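Local coordinates for glyoxylate-induced Protein (Pseudomonas aeruginosa, PDB 1SQ4) that is a two-domain cupin protein that may act as a ureidoglycine aminohydrolase, at the interface of chains A and B. Residues are numbered along the deposited sequence; one frame, centred on the assembly and turned at random. Chains: chain A/B, Glyoxylate-induced Protein.

The interface of chains A and B. Residues chain A 24, 26, 33, 37, 57-60; chain B 29, 208, 211, 228, 244-247.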
loop_
_atom_site.group_PDB
_atom_site.type_symbol
_atom_site.label_atom_id
_atom_site.label_comp_id
_atom_site.label_asym_id
_atom_site.label_seq_id
_atom_site.Cartn_x
_atom_site.Cartn_y
_atom_site.Cartn_z
ATOM N N ALA A 24 18.071 2.817 -2.179
ATOM C CA ALA A 24 17.547 3.652 -3.271
ATOM C C ALA A 24 16.034 3.790 -3.143
ATOM O O ALA A 24 15.316 2.803 -3.017
ATOM C CB ALA A 24 17.897 3.043 -4.624
ATOM N N PHE A 26 12.309 6.068 -4.394
ATOM C CA PHE A 26 11.652 6.926 -5.373
ATOM C C PHE A 26 10.201 7.041 -4.937
ATOM O O PHE A 26 9.431 6.102 -5.087
ATOM C CB PHE A 26 11.749 6.300 -6.773
ATOM C CG PHE A 26 13.164 6.146 -7.265
ATOM C CD1 PHE A 26 13.890 7.252 -7.697
ATOM C CD2 PHE A 26 13.781 4.896 -7.273
ATOM C CE1 PHE A 26 15.208 7.119 -8.125
ATOM C CE2 PHE A 26 15.103 4.751 -7.700
ATOM C CZ PHE A 26 15.817 5.868 -8.129
ATOM N N ILE A 33 19.322 8.504 -3.527
ATOM C CA ILE A 33 20.239 7.751 -4.380
ATOM C C ILE A 33 21.550 7.477 -3.643
ATOM O O ILE A 33 22.331 8.396 -3.372
ATOM C CB ILE A 33 20.568 8.523 -5.652
ATOM C CG1 ILE A 33 19.293 9.094 -6.246
ATOM C CG2 ILE A 33 21.237 7.592 -6.665
ATOM C CD1 ILE A 33 19.594 10.029 -7.368
ATOM N N VAL A 37 25.739 3.657 -6.501
ATOM C CA VAL A 37 25.312 3.719 -7.878
ATOM C C VAL A 37 26.490 4.077 -8.778
ATOM O O VAL A 37 26.623 3.564 -9.899
ATOM C CB VAL A 37 24.218 4.769 -8.030
ATOM C CG1 VAL A 37 23.625 4.712 -9.415
ATOM C CG2 VAL A 37 23.163 4.535 -6.977
ATOM N N ILE A 57 24.043 12.978 -12.396
ATOM C CA ILE A 57 23.005 12.956 -11.380
ATOM C C ILE A 57 22.023 14.068 -11.708
ATOM O O ILE A 57 22.150 15.191 -11.238
ATOM C CB ILE A 57 23.596 13.161 -9.967
ATOM C CG1 ILE A 57 22.502 13.540 -8.972
ATOM C CG2 ILE A 57 24.605 14.266 -9.994
ATOM C CD1 ILE A 57 21.390 12.541 -8.889
ATOM N N ALA A 58 21.053 13.741 -12.550
ATOM C CA ALA A 58 20.032 14.695 -12.965
ATOM C C ALA A 58 18.712 13.932 -13.070
ATOM O O ALA A 58 18.708 12.708 -13.045
ATOM C CB ALA A 58 20.413 15.293 -14.311
ATOM N N ARG A 59 17.602 14.650 -13.189
ATOM C CA ARG A 59 16.279 14.028 -13.291
ATOM C C ARG A 59 16.067 12.877 -12.296
ATOM O O ARG A 59 15.653 11.776 -12.688
ATOM C CB ARG A 59 16.041 13.507 -14.718
ATOM C CG ARG A 59 16.139 14.570 -15.781
ATOM C CD ARG A 59 15.450 14.136 -17.062
ATOM N NE ARG A 59 16.193 13.125 -17.819
ATOM C CZ ARG A 59 17.381 13.330 -18.385
ATOM N NH1 ARG A 59 17.974 14.515 -18.281
ATOM N NH2 ARG A 59 17.970 12.350 -19.052
ATOM N N PRO A 60 16.328 13.114 -11.004
ATOM C CA PRO A 60 16.156 12.066 -9.998
ATOM C C PRO A 60 14.748 11.493 -10.014
ATOM O O PRO A 60 14.538 10.299 -9.786
ATOM C CB PRO A 60 16.445 12.791 -8.688
ATOM C CG PRO A 60 17.324 13.931 -9.097
ATOM C CD PRO A 60 16.673 14.392 -10.366
ATOM N N ALA B 29 9.418 3.712 -10.829
ATOM C CA ALA B 29 10.807 3.514 -11.211
ATOM C C ALA B 29 10.951 2.688 -12.477
ATOM O O ALA B 29 11.986 2.722 -13.148
ATOM C CB ALA B 29 11.544 2.827 -10.080
ATOM N N GLU B 208 23.118 -2.779 -13.907
ATOM C CA GLU B 208 22.836 -1.463 -14.462
ATOM C C GLU B 208 23.989 -1.074 -15.375
ATOM O O GLU B 208 25.149 -1.191 -14.997
ATOM C CB GLU B 208 22.675 -0.441 -13.327
ATOM C CG GLU B 208 22.196 0.947 -13.767
ATOM C CD GLU B 208 21.310 1.634 -12.712
ATOM O OE1 GLU B 208 21.749 1.759 -11.541
ATOM O OE2 GLU B 208 20.174 2.050 -13.058
ATOM N N VAL B 211 22.893 5.068 -16.156
ATOM C CA VAL B 211 22.346 5.678 -14.958
ATOM C C VAL B 211 21.017 6.372 -15.236
ATOM O O VAL B 211 20.138 6.419 -14.383
ATOM C CB VAL B 211 23.373 6.672 -14.344
ATOM C CG1 VAL B 211 23.472 7.917 -15.206
ATOM C CG2 VAL B 211 22.981 7.029 -12.944
ATOM N N ASN B 228 14.487 -2.435 -9.184
ATOM C CA ASN B 228 14.227 -1.702 -7.956
ATOM C C ASN B 228 13.469 -2.478 -6.873
ATOM O O ASN B 228 12.265 -2.310 -6.724
ATOM C CB ASN B 228 13.447 -0.425 -8.292
ATOM C CG ASN B 228 13.077 0.376 -7.058
ATOM O OD1 ASN B 228 13.918 0.632 -6.199
ATOM N ND2 ASN B 228 11.823 0.783 -6.969
ATOM N N ALA B 244 15.564 5.883 -14.043
ATOM C CA ALA B 244 16.836 6.529 -13.715
ATOM C C ALA B 244 17.223 6.097 -12.321
ATOM O O ALA B 244 16.405 6.109 -11.400
ATOM C CB ALA B 244 16.731 8.047 -13.765
ATOM N N PHE B 245 18.485 5.713 -12.191
ATOM C CA PHE B 245 19.029 5.243 -10.942
ATOM C C PHE B 245 18.293 4.006 -10.482
ATOM O O PHE B 245 18.586 3.468 -9.423
ATOM C CB PHE B 245 18.943 6.339 -9.896
ATOM C CG PHE B 245 19.750 7.543 -10.225
ATOM C CD1 PHE B 245 21.138 7.507 -10.146
ATOM C CD2 PHE B 245 19.124 8.715 -10.630
ATOM C CE1 PHE B 245 21.898 8.632 -10.457
ATOM C CE2 PHE B 245 19.871 9.846 -10.946
ATOM C CZ PHE B 245 21.261 9.802 -10.861
ATOM N N CYS B 246 17.339 3.547 -11.282
ATOM C CA CYS B 246 16.590 2.346 -10.934
ATOM C C CYS B 246 17.550 1.159 -10.805
ATOM O O CYS B 246 18.220 0.793 -11.765
ATOM C CB CYS B 246 15.550 2.045 -12.007
ATOM S SG CYS B 246 14.571 0.568 -11.654
ATOM N N PRO B 247 17.636 0.546 -9.614
ATOM C CA PRO B 247 18.545 -0.593 -9.447
ATOM C C PRO B 247 18.226 -1.745 -10.408
ATOM O O PRO B 247 17.063 -2.006 -10.720
ATOM C CB PRO B 247 18.340 -0.981 -7.985
ATOM C CG PRO B 247 17.961 0.320 -7.344
ATOM C CD PRO B 247 16.998 0.895 -8.334
#
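The loop residue just before strand 25-26, strands 25-26 and 30-33, the 3-10 helix 35-37 and the end of strand 52-57 with its following loop in chain A receive the loop 245-247 that leaves strand 239-244 of chain B. The protein is a bicupin, and this loop belongs to its second cupin domain. The whole interface departs from exact two-fold symmetry, and the pairing may or may not be the biological one. B:Phe245 is the main intruding side chain, with 114 Å² hidden by chain A. It sits on a backbone with positive phi (61°), and its CG stands anti to the carbonyl carbon, beside the backbone N (chi1 -63°), which sends the ring into chain A. One face of the ring rests on A:Ile33, whose CD1 lies over the centre, 3.6 Å from the centroid, in a CH-pi contact. The other branch of A:Ile33, CG2, anti to its own backbone N, reaches CD1 of the ring at 3.5 Å. At the far tip, CZ of B:Phe245 meets CD1 of A:Ile57 at 3.4 Å, while the CA of A:Ile57 lies at the ring edge, in plane. A:Val37 comes in plane at another part of the edge, its CG1 3.8 Å from CD1 of B:Phe245. The side chains of A:Phe26 and B:Phe245 cross at about a right angle, yet their ring planes are nearly parallel and offset; CZ of A:Phe26 lies 3.6 Å from CB of B:Phe245. The carbonyl O of B:Ala244 lies above the A:Phe26 ring plane near CZ, 3.3 Å from that atom, whereas the carbonyl O of B:Phe245 is in plane at the ring edge. Beyond it, CB of A:Ala24 touches CG of B:Pro247 at 3.8 Å. No nitrogen or oxygen comes within bonding reach across this patch, so apolar packing and shape carry the contact; the carboxylate OE1 of B:Glu208 merely flanks CG1 of A:Val37.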